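Local atomic coordinates of NADH kinase POS5, mitochondrial (Saccharomyces cerevisiae, PDB entry 3AFO), a protein that phosphorylates NADH and NAD(+) with ATP to make NADPH and NADP(+) in the mitochondrion, with a twofold preference for NADH. Residues A[176-181]-A[236-241]; A[199-204]-A[240-245]; A[212-217]-A[287-292]. All coordinates share one frame; numbering follows the deposited sequence.

Contact 1. Residues A[176-181]-A[236-241]. With NAI (1,4-dihydronicotinamide adenine dinucleotide), chain C.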
# COMPACT_ATOMS: atom_id res chain seq x y z
N LEU A 176 -18.35 -18.21 17.95
CA LEU A 176 -18.02 -16.84 17.64
C LEU A 176 -19.20 -16.20 16.92
O LEU A 176 -19.75 -16.76 15.95
CB LEU A 176 -16.78 -16.79 16.73
CG LEU A 176 -16.42 -15.45 16.08
CD1 LEU A 176 -15.63 -14.56 17.05
CD2 LEU A 176 -15.64 -15.71 14.80
N HIS A 177 -19.59 -15.02 17.39
CA HIS A 177 -20.61 -14.23 16.74
C HIS A 177 -20.03 -13.42 15.58
O HIS A 177 -19.02 -12.73 15.73
CB HIS A 177 -21.31 -13.31 17.74
CG HIS A 177 -22.36 -12.46 17.13
ND1 HIS A 177 -23.62 -12.95 16.82
CD2 HIS A 177 -22.35 -11.17 16.73
CE1 HIS A 177 -24.34 -11.98 16.27
NE2 HIS A 177 -23.59 -10.90 16.20
N ARG A 178 -20.65 -13.54 14.41
CA ARG A 178 -20.27 -12.77 13.24
C ARG A 178 -21.48 -11.97 12.81
O ARG A 178 -22.57 -12.53 12.67
CB ARG A 178 -19.80 -13.67 12.09
CG ARG A 178 -18.60 -14.57 12.39
CD ARG A 178 -18.26 -15.40 11.14
NE ARG A 178 -17.15 -16.35 11.31
CZ ARG A 178 -15.85 -16.01 11.33
NH1 ARG A 178 -15.48 -14.73 11.23
NH2 ARG A 178 -14.93 -16.95 11.47
N THR A 179 -21.29 -10.68 12.59
CA THR A 179 -22.38 -9.78 12.21
C THR A 179 -22.69 -9.89 10.71
O THR A 179 -21.87 -10.40 9.94
CB THR A 179 -22.04 -8.33 12.58
OG1 THR A 179 -23.12 -7.46 12.17
CG2 THR A 179 -20.77 -7.90 11.89
N ARG A 180 -23.88 -9.44 10.32
CA ARG A 180 -24.32 -9.46 8.93
C ARG A 180 -24.61 -8.04 8.44
O ARG A 180 -25.10 -7.20 9.21
CB ARG A 180 -25.62 -10.26 8.80
CG ARG A 180 -25.47 -11.77 8.86
CD ARG A 180 -26.76 -12.46 8.39
NE ARG A 180 -27.87 -12.26 9.33
CZ ARG A 180 -29.11 -12.72 9.16
NH1 ARG A 180 -29.42 -13.44 8.08
NH2 ARG A 180 -30.04 -12.47 10.07
N LEU A 181 -24.33 -7.81 7.16
CA LEU A 181 -24.75 -6.58 6.48
C LEU A 181 -26.05 -6.81 5.70
O LEU A 181 -26.38 -7.94 5.31
CB LEU A 181 -23.66 -6.09 5.52
CG LEU A 181 -22.32 -5.60 6.07
CD1 LEU A 181 -21.40 -5.18 4.92
CD2 LEU A 181 -22.50 -4.44 7.04
N THR A 236 -17.88 -6.94 6.08
CA THR A 236 -17.88 -7.17 7.51
C THR A 236 -16.43 -7.42 7.91
O THR A 236 -15.59 -7.66 7.04
CB THR A 236 -18.66 -8.44 7.86
OG1 THR A 236 -18.06 -9.55 7.17
CG2 THR A 236 -20.14 -8.32 7.46
N PRO A 237 -16.14 -7.42 9.22
CA PRO A 237 -14.84 -7.86 9.73
C PRO A 237 -14.51 -9.28 9.26
O PRO A 237 -13.36 -9.55 8.90
CB PRO A 237 -15.04 -7.81 11.24
CG PRO A 237 -16.00 -6.62 11.41
CD PRO A 237 -17.00 -6.88 10.31
N THR A 238 -15.51 -10.16 9.24
CA THR A 238 -15.33 -11.50 8.65
C THR A 238 -14.82 -11.38 7.20
O THR A 238 -13.89 -12.09 6.80
CB THR A 238 -16.65 -12.32 8.72
OG1 THR A 238 -16.93 -12.62 10.09
CG2 THR A 238 -16.53 -13.63 7.93
N GLY A 239 -15.40 -10.47 6.43
CA GLY A 239 -15.00 -10.26 5.04
C GLY A 239 -13.71 -9.47 4.83
O GLY A 239 -13.26 -9.33 3.69
N SER A 240 -13.12 -8.97 5.92
CA SER A 240 -11.85 -8.22 5.82
C SER A 240 -10.70 -9.09 5.28
O SER A 240 -9.76 -8.59 4.67
CB SER A 240 -11.45 -7.58 7.16
OG SER A 240 -10.98 -8.55 8.08
N THR A 241 -10.80 -10.39 5.50
CA THR A 241 -9.79 -11.31 4.98
C THR A 241 -10.14 -11.84 3.59
O THR A 241 -9.41 -12.67 3.03
CB THR A 241 -9.52 -12.46 5.98
OG1 THR A 241 -10.77 -13.06 6.37
CG2 THR A 241 -8.83 -11.92 7.22
PA NAI C . -14.46 -18.05 -4.53
O1A NAI C . -14.00 -19.46 -4.36
O2A NAI C . -14.44 -17.50 -6.06
O5B NAI C . -13.55 -17.03 -3.78
C5B NAI C . -13.21 -17.34 -2.52
C4B NAI C . -11.73 -17.25 -2.37
O4B NAI C . -11.66 -16.30 -1.28
C3B NAI C . -11.44 -18.64 -1.81
O3B NAI C . -10.03 -18.88 -1.83
C2B NAI C . -11.95 -18.48 -0.38
O2B NAI C . -11.30 -19.37 0.52
C1B NAI C . -11.51 -17.05 -0.05
N9A NAI C . -12.39 -16.44 0.99
C8A NAI C . -13.72 -16.26 0.93
N7A NAI C . -14.13 -15.68 2.07
C5A NAI C . -13.07 -15.47 2.84
C6A NAI C . -12.86 -14.91 4.10
N6A NAI C . -13.87 -14.41 4.84
N1A NAI C . -11.60 -14.87 4.58
C2A NAI C . -10.57 -15.35 3.90
N3A NAI C . -10.73 -15.89 2.70
C4A NAI C . -11.96 -15.96 2.15
O3 NAI C . -16.03 -17.80 -4.04
PN NAI C . -16.56 -18.21 -2.58
O1N NAI C . -15.64 -19.21 -1.96
O2N NAI C . -18.01 -18.44 -2.78
O5D NAI C . -16.40 -16.87 -1.67
C5D NAI C . -16.99 -15.64 -2.07
C4D NAI C . -16.03 -14.50 -1.77
O4D NAI C . -15.06 -14.48 -2.85
C3D NAI C . -16.68 -13.13 -1.89
O3D NAI C . -17.37 -12.78 -0.69
C2D NAI C . -15.43 -12.23 -2.11
O2D NAI C . -15.02 -11.67 -0.85
C1D NAI C . -14.37 -13.25 -2.60
N1N NAI C . -13.80 -12.73 -3.86
C2N NAI C . -12.46 -12.38 -3.86
C3N NAI C . -11.86 -11.86 -4.99
C7N NAI C . -10.35 -11.51 -4.93
O7N NAI C . -9.73 -11.08 -5.90
N7N NAI C . -9.78 -11.71 -3.76
C4N NAI C . -12.62 -11.69 -6.15
C5N NAI C . -13.99 -12.03 -6.18
C6N NAI C . -14.60 -12.55 -5.03

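Contact 2. Residues A[199-204]-A[240-245]. With NAI (1,4-dihydronicotinamide adenine dinucleotide), chain C.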
# COMPACT_ATOMS: atom_id res chain seq x y z
N MET A 199 -22.56 -12.03 4.70
CA MET A 199 -21.67 -12.45 5.77
C MET A 199 -20.25 -11.91 5.54
O MET A 199 -19.54 -11.57 6.49
CB MET A 199 -21.66 -13.98 5.82
CG MET A 199 -20.66 -14.60 6.72
SD MET A 199 -21.02 -16.36 6.86
CE MET A 199 -19.81 -16.76 8.10
N ASN A 200 -19.85 -11.87 4.27
CA ASN A 200 -18.54 -11.39 3.84
C ASN A 200 -18.60 -9.95 3.38
O ASN A 200 -18.00 -9.05 4.00
CB ASN A 200 -18.06 -12.22 2.65
CG ASN A 200 -16.94 -13.19 2.98
OD1 ASN A 200 -16.37 -13.79 2.06
ND2 ASN A 200 -16.62 -13.35 4.26
N ASP A 201 -19.29 -9.74 2.27
CA ASP A 201 -19.24 -8.46 1.61
C ASP A 201 -20.33 -8.19 0.60
O ASP A 201 -21.05 -9.09 0.16
CB ASP A 201 -17.86 -8.28 0.93
CG ASP A 201 -17.42 -9.51 0.15
OD1 ASP A 201 -18.27 -10.23 -0.44
OD2 ASP A 201 -16.19 -9.75 0.12
N ILE A 202 -20.43 -6.91 0.25
CA ILE A 202 -21.24 -6.42 -0.83
C ILE A 202 -20.29 -5.64 -1.72
O ILE A 202 -19.57 -4.75 -1.24
CB ILE A 202 -22.36 -5.51 -0.31
CG1 ILE A 202 -23.30 -6.32 0.59
CG2 ILE A 202 -23.12 -4.84 -1.49
CD1 ILE A 202 -23.81 -5.58 1.83
N PHE A 203 -20.27 -5.96 -3.01
CA PHE A 203 -19.38 -5.21 -3.91
C PHE A 203 -19.94 -4.88 -5.28
O PHE A 203 -20.82 -5.57 -5.79
CB PHE A 203 -17.96 -5.81 -4.00
CG PHE A 203 -17.89 -7.21 -4.53
CD1 PHE A 203 -17.74 -7.45 -5.90
CD2 PHE A 203 -17.90 -8.29 -3.67
CE1 PHE A 203 -17.65 -8.76 -6.38
CE2 PHE A 203 -17.79 -9.61 -4.16
CZ PHE A 203 -17.67 -9.84 -5.51
N LEU A 204 -19.44 -3.78 -5.81
CA LEU A 204 -19.77 -3.29 -7.13
C LEU A 204 -18.50 -3.40 -7.97
O LEU A 204 -17.40 -3.13 -7.47
CB LEU A 204 -20.23 -1.83 -7.05
CG LEU A 204 -21.54 -1.61 -6.30
CD1 LEU A 204 -21.75 -0.13 -5.99
CD2 LEU A 204 -22.73 -2.15 -7.13
N SER A 240 -13.12 -8.97 5.92
CA SER A 240 -11.85 -8.22 5.82
C SER A 240 -10.70 -9.09 5.28
O SER A 240 -9.76 -8.59 4.67
CB SER A 240 -11.45 -7.58 7.16
OG SER A 240 -10.98 -8.55 8.08
N THR A 241 -10.80 -10.39 5.50
CA THR A 241 -9.79 -11.31 4.98
C THR A 241 -10.14 -11.84 3.59
O THR A 241 -9.41 -12.67 3.03
CB THR A 241 -9.52 -12.46 5.98
OG1 THR A 241 -10.77 -13.06 6.37
CG2 THR A 241 -8.83 -11.92 7.22
N ALA A 242 -11.23 -11.35 3.01
CA ALA A 242 -11.69 -11.83 1.69
C ALA A 242 -11.33 -10.81 0.59
O ALA A 242 -10.17 -10.36 0.55
CB ALA A 242 -13.19 -12.13 1.74
N TYR A 243 -12.27 -10.42 -0.28
CA TYR A 243 -11.95 -9.48 -1.37
C TYR A 243 -11.25 -8.20 -0.88
O TYR A 243 -10.30 -7.71 -1.50
CB TYR A 243 -13.24 -9.08 -2.13
CG TYR A 243 -13.07 -8.65 -3.59
CD1 TYR A 243 -14.20 -8.56 -4.42
CD2 TYR A 243 -11.82 -8.36 -4.14
CE1 TYR A 243 -14.09 -8.17 -5.74
CE2 TYR A 243 -11.69 -7.98 -5.49
CZ TYR A 243 -12.84 -7.89 -6.28
OH TYR A 243 -12.77 -7.53 -7.60
N SER A 244 -11.71 -7.66 0.25
CA SER A 244 -11.14 -6.43 0.80
C SER A 244 -9.63 -6.57 1.05
O SER A 244 -8.87 -5.63 0.79
CB SER A 244 -11.88 -6.05 2.09
OG SER A 244 -11.33 -4.88 2.65
N LEU A 245 -9.21 -7.74 1.54
CA LEU A 245 -7.77 -8.03 1.76
C LEU A 245 -6.99 -7.96 0.46
O LEU A 245 -5.93 -7.33 0.39
CB LEU A 245 -7.58 -9.41 2.40
CG LEU A 245 -6.20 -9.66 3.05
CD1 LEU A 245 -6.05 -8.80 4.30
CD2 LEU A 245 -6.00 -11.12 3.38
PA NAI C . -14.46 -18.05 -4.53
O1A NAI C . -14.00 -19.46 -4.36
O2A NAI C . -14.44 -17.50 -6.06
O5B NAI C . -13.55 -17.03 -3.78
C5B NAI C . -13.21 -17.34 -2.52
C4B NAI C . -11.73 -17.25 -2.37
O4B NAI C . -11.66 -16.30 -1.28
C3B NAI C . -11.44 -18.64 -1.81
O3B NAI C . -10.03 -18.88 -1.83
C2B NAI C . -11.95 -18.48 -0.38
O2B NAI C . -11.30 -19.37 0.52
C1B NAI C . -11.51 -17.05 -0.05
N9A NAI C . -12.39 -16.44 0.99
C8A NAI C . -13.72 -16.26 0.93
N7A NAI C . -14.13 -15.68 2.07
C5A NAI C . -13.07 -15.47 2.84
C6A NAI C . -12.86 -14.91 4.10
N6A NAI C . -13.87 -14.41 4.84
N1A NAI C . -11.60 -14.87 4.58
C2A NAI C . -10.57 -15.35 3.90
N3A NAI C . -10.73 -15.89 2.70
C4A NAI C . -11.96 -15.96 2.15
O3 NAI C . -16.03 -17.80 -4.04
PN NAI C . -16.56 -18.21 -2.58
O1N NAI C . -15.64 -19.21 -1.96
O2N NAI C . -18.01 -18.44 -2.78
O5D NAI C . -16.40 -16.87 -1.67
C5D NAI C . -16.99 -15.64 -2.07
C4D NAI C . -16.03 -14.50 -1.77
O4D NAI C . -15.06 -14.48 -2.85
C3D NAI C . -16.68 -13.13 -1.89
O3D NAI C . -17.37 -12.78 -0.69
C2D NAI C . -15.43 -12.23 -2.11
O2D NAI C . -15.02 -11.67 -0.85
C1D NAI C . -14.37 -13.25 -2.60
N1N NAI C . -13.80 -12.73 -3.86
C2N NAI C . -12.46 -12.38 -3.86
C3N NAI C . -11.86 -11.86 -4.99
C7N NAI C . -10.35 -11.51 -4.93
O7N NAI C . -9.73 -11.08 -5.90
N7N NAI C . -9.78 -11.71 -3.76
C4N NAI C . -12.62 -11.69 -6.15
C5N NAI C . -13.99 -12.03 -6.18
C6N NAI C . -14.60 -12.55 -5.03
O HOH W 1 -14.34 -8.33 1.33

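Contact 3. Residues A[212-217]-A[287-292]. With NAI (1,4-dihydronicotinamide adenine dinucleotide), chain F.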
# COMPACT_ATOMS: atom_id res chain seq x y z
N LEU A 212 -14.47 2.07 -16.55
CA LEU A 212 -14.45 2.15 -15.11
C LEU A 212 -15.83 2.56 -14.61
O LEU A 212 -16.56 3.28 -15.31
CB LEU A 212 -13.38 3.15 -14.64
CG LEU A 212 -11.92 2.68 -14.74
CD1 LEU A 212 -11.40 2.57 -16.18
CD2 LEU A 212 -11.03 3.61 -13.98
N THR A 213 -16.19 2.07 -13.43
CA THR A 213 -17.42 2.47 -12.75
C THR A 213 -17.22 3.88 -12.21
O THR A 213 -16.09 4.28 -11.91
CB THR A 213 -17.75 1.54 -11.55
OG1 THR A 213 -16.77 1.71 -10.52
CG2 THR A 213 -17.76 0.07 -11.97
N ASN A 214 -18.30 4.65 -12.11
CA ASN A 214 -18.27 5.96 -11.49
C ASN A 214 -19.31 5.93 -10.39
O ASN A 214 -20.50 5.85 -10.68
CB ASN A 214 -18.60 7.06 -12.50
CG ASN A 214 -17.61 7.10 -13.66
OD1 ASN A 214 -16.50 7.64 -13.53
ND2 ASN A 214 -18.01 6.55 -14.80
N LEU A 215 -18.86 5.96 -9.13
CA LEU A 215 -19.73 5.72 -7.98
C LEU A 215 -19.71 6.87 -6.98
O LEU A 215 -18.63 7.31 -6.56
CB LEU A 215 -19.33 4.44 -7.25
CG LEU A 215 -19.06 3.18 -8.05
CD1 LEU A 215 -18.55 2.12 -7.08
CD2 LEU A 215 -20.32 2.69 -8.78
N ASP A 216 -20.90 7.33 -6.61
CA ASP A 216 -21.04 8.40 -5.63
C ASP A 216 -21.43 7.80 -4.30
O ASP A 216 -22.48 7.14 -4.18
CB ASP A 216 -22.07 9.43 -6.10
CG ASP A 216 -21.62 10.14 -7.38
OD1 ASP A 216 -20.49 10.66 -7.40
OD2 ASP A 216 -22.40 10.16 -8.35
N ILE A 217 -20.59 8.05 -3.30
CA ILE A 217 -20.71 7.42 -2.00
C ILE A 217 -21.15 8.43 -0.95
O ILE A 217 -20.57 9.52 -0.84
CB ILE A 217 -19.35 6.79 -1.57
CG1 ILE A 217 -18.91 5.73 -2.59
CG2 ILE A 217 -19.46 6.19 -0.17
CD1 ILE A 217 -17.45 5.29 -2.47
N GLY A 287 -23.14 6.43 -10.95
CA GLY A 287 -23.08 7.64 -11.77
C GLY A 287 -22.45 7.38 -13.13
O GLY A 287 -22.27 6.24 -13.54
N SER A 288 -22.12 8.46 -13.83
CA SER A 288 -21.39 8.38 -15.09
C SER A 288 -20.66 9.70 -15.30
O SER A 288 -20.89 10.65 -14.56
CB SER A 288 -22.35 8.10 -16.26
OG SER A 288 -23.28 9.16 -16.40
N LYS A 289 -19.78 9.75 -16.29
CA LYS A 289 -19.16 11.02 -16.71
C LYS A 289 -19.94 11.63 -17.88
O LYS A 289 -20.56 10.90 -18.66
CB LYS A 289 -17.67 10.84 -17.06
CG LYS A 289 -17.20 9.39 -17.21
CD LYS A 289 -17.57 8.79 -18.56
CE LYS A 289 -17.90 7.31 -18.41
NZ LYS A 289 -19.25 7.09 -17.80
N LEU A 290 -19.90 12.96 -17.98
CA LEU A 290 -20.71 13.71 -18.95
C LEU A 290 -20.43 13.31 -20.40
O LEU A 290 -19.33 13.52 -20.92
CB LEU A 290 -20.51 15.23 -18.77
CG LEU A 290 -21.18 16.22 -19.73
CD1 LEU A 290 -22.71 16.05 -19.79
CD2 LEU A 290 -20.81 17.65 -19.33
N ASN A 291 -21.46 12.74 -21.04
CA ASN A 291 -21.37 12.19 -22.40
C ASN A 291 -20.35 11.04 -22.47
O ASN A 291 -19.14 11.24 -22.28
CB ASN A 291 -21.12 13.29 -23.44
CG ASN A 291 -22.33 14.20 -23.63
OD1 ASN A 291 -23.36 13.78 -24.16
ND2 ASN A 291 -22.21 15.45 -23.18
N GLN A 292 -20.85 9.84 -22.74
CA GLN A 292 -20.12 8.64 -22.35
C GLN A 292 -20.38 7.40 -23.21
O GLN A 292 -20.97 7.47 -24.30
CB GLN A 292 -20.43 8.33 -20.87
CG GLN A 292 -21.88 7.87 -20.56
CD GLN A 292 -22.94 8.96 -20.76
OE1 GLN A 292 -23.81 8.85 -21.63
NE2 GLN A 292 -22.86 10.03 -19.96
PA NAI F . -10.60 4.78 -20.57
O1A NAI F . -11.26 6.07 -20.90
O2A NAI F . -11.61 3.59 -20.21
O5B NAI F . -9.81 4.78 -19.23
C5B NAI F . -8.61 5.38 -19.17
C4B NAI F . -8.55 6.19 -17.93
O4B NAI F . -7.16 6.01 -17.65
C3B NAI F . -8.74 7.62 -18.41
O3B NAI F . -8.92 8.46 -17.27
C2B NAI F . -7.39 7.88 -19.09
O2B NAI F . -7.08 9.27 -19.17
C1B NAI F . -6.46 7.20 -18.09
N9A NAI F . -5.18 6.75 -18.70
C8A NAI F . -5.04 6.03 -19.82
N7A NAI F . -3.74 5.84 -20.05
C5A NAI F . -3.06 6.44 -19.07
C6A NAI F . -1.72 6.57 -18.76
N6A NAI F . -0.76 6.02 -19.54
N1A NAI F . -1.38 7.26 -17.66
C2A NAI F . -2.29 7.80 -16.87
N3A NAI F . -3.58 7.70 -17.12
C4A NAI F . -3.99 7.02 -18.21
O3 NAI F . -9.71 4.13 -21.81
PN NAI F . -8.46 4.80 -22.55
O1N NAI F . -8.45 6.27 -22.30
O2N NAI F . -8.50 4.27 -23.92
O5D NAI F . -7.19 4.15 -21.77
C5D NAI F . -7.04 2.71 -21.71
C4D NAI F . -6.45 2.32 -20.35
O4D NAI F . -7.51 2.28 -19.38
C3D NAI F . -5.92 0.89 -20.29
O3D NAI F . -4.62 0.82 -20.89
C2D NAI F . -5.82 0.67 -18.77
O2D NAI F . -4.51 1.01 -18.28
C1D NAI F . -6.86 1.68 -18.21
N1N NAI F . -7.77 0.92 -17.32
C2N NAI F . -7.74 1.23 -15.95
C3N NAI F . -8.54 0.55 -15.05
C7N NAI F . -8.45 0.95 -13.56
O7N NAI F . -9.12 0.40 -12.68
N7N NAI F . -7.57 1.91 -13.33
C4N NAI F . -9.38 -0.47 -15.50
C5N NAI F . -9.42 -0.80 -16.87
C6N NAI F . -8.62 -0.11 -17.78
O HOH W 2 -20.72 3.74 -13.02

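Contact 1. Residues A[176-181]-A[236-241]
A single polar bond joins the two segments directly. The side chain of Arg178 leaves the strand with CG beside the backbone N (chi1 -59°) and runs extended to NE, long enough to cross Thr238 at about a right angle. Its NH1 donates to Thr238 OG1 at 2.8 Å, with the hydroxyl near the guanidinium plane, while the CD2 methyl of Leu176 lies over the centre of one guanidinium face and probably limits how that group can swing. The second terminal nitrogen, NH2, bonds to a pentanediol molecule that probably comes from the crystallisation liquor.

Within 236-241 hydrogen bonds shape the turn. Thr236 OG1 sits between its own N and carbonyl carbon (chi1 58°), where it accepts from Gly239 N at 2.9 Å in an ST motif; the same hydroxyl bonds to Met199 O. Pro237, whose ring already holds phi near helical values, offers an oxygen gripped by both Ser240 N and, at 2.7 Å, Ser240 OG.

Apolar contact is lighter. The CG2 methyl of Thr236 meets Leu181 CG at 3.8 Å as the two side chains slide past each other in opposite directions, and Thr179 CG2 faces Pro237 CD at 4.2 Å. Branched threonines suit these places, giving a methyl to one neighbour and a hydroxyl to another: Thr179 OG1 bonds to Asn321.

The turn also reads the adenine of NADH. N6A donates to Thr238 O at 3.0 Å, and Thr241 OG1 donates to N1A at 2.7 Å, a donor-acceptor pattern that matches adenine.

Strand 174-186 thus flanks the loop between strand 231-235 and helix 243-246, with strand 354-357 bonded alongside Arg178 and strand 251-252 against Pro237 and Thr241.

Contact 2. Residues A[199-204]-A[240-245]
Met199 takes no direct part across the contact; its long, flexible side chain reaches helix 124-132, which starts within the GGDG motif at Asp124. The amide end of Asn200 faces both the adenine edge of NADH and the methyl of Ala242, which themselves touch, and its CB approaches the ribose hydroxyl O3D at 3.5 Å.

Asp201 carries the polar work. Its carboxylate, set between the backbone N and carbonyl carbon (chi1 46°), faces the diol of the nicotinamide ribose with both oxygens: O2D donates to OD2 at a very short 2.4 Å, and OD1 stands 2.7 Å from O3D. A water donates to OD2 as well and accepts from Ser244 N, while Tyr243 N donates to O2D at 3.1 Å. These two backbone N-H groups lie in the first turn of helix 243-246, where Ala242 occupies the N-cap position, so the start of the helix is likely to ease the negative charge of the carboxylate. Both segments belong to the C-terminal domain of the NAD kinase family, where they line the dinucleotide pocket. Ala242 suits its position because its small CB comes within 3.2 Å of O2D, leaving little room for a larger side chain.

Phe203 then presents a ring face to Tyr243. The pair is T-shaped: planes at 88°, centroids 4.8 Å apart, and the CD1–CE1 edge of Tyr243 directed at Phe203. One face of the tyrosine meanwhile covers the dihydronicotinamide, with C4N 3.6 Å above the centre of the Tyr243 ring, and its OH bonds to Asp230 of the second subunit.

Contact 3. Residues A[212-217]-A[287-292]
The flat dihydronicotinamide of a NADH molecule held by the second subunit, whose Asp201 and Tyr243 N bond to it, meets Leu212 where this segment begins. The CD1 methyl lies over the ring, 3.7 Å from C3N, and the CD2 methyl meets the carboxamide carbon C7N at 3.7 Å, so the forked end of a leucine spans both ring and amide. An alanine here would lose both methyls and would probably leave this part of the neighbour's cofactor less firmly packed.

The second flat group, the amide of Asn214, is set with CG beside the backbone N (chi1 -61°) and crosses the side chain of Lys289 at about a right angle. The lysine is bent at its last three torsions, which folds its aliphatic carbons and terminal amine against that amide. Lys289 is partly exposed, as suits a charged side chain, whereas Asn214 is buried.

Backbone atoms make the firmest link. Gly287 N donates to Asn214 O at 2.7 Å, nearly along the C=O axis (162°). In the other direction a water intervenes, accepting from Asn214 N at 2.7 Å and donating to Gly287 O at 3.0 Å. The antiparallel pairing of strands 213-219 and 282-286, continued earlier by Asp216 with Lys285, therefore opens here as the chain departs into the loop. Glycine fits position 287 because a CB would come close to Asp216 OD2, whose weak, long ion pair is with Arg226.

The chemistry implies a division of labour: one direct bond and one water-mediated link anchor the loop's root, loose polar packing follows it outward, while Leu212, away from the loop, packs on the NADH held by the second subunit.

How the contacts relate
Along the chain the first segments of contacts 1, 2 and 3 come in that order, followed by their second segments in the same order. Contacts 1 and 2 have centres about 9 Å apart, share Ser240 and Thr241, and line one NADH site; Thr236 of the first bonds to the backbone of Met199 and Asn200 in the second. Contact 3 lies about 22 Å from contact 2 and 30 Å from contact 1, centre to centre, yet strands 174-186, 213-219 and 282-286 belong to the same antiparallel sheet. Contact 3 touches the NADH of the second subunit, so this chain contributes to two NADH sites, which is consistent with sites built between subunits.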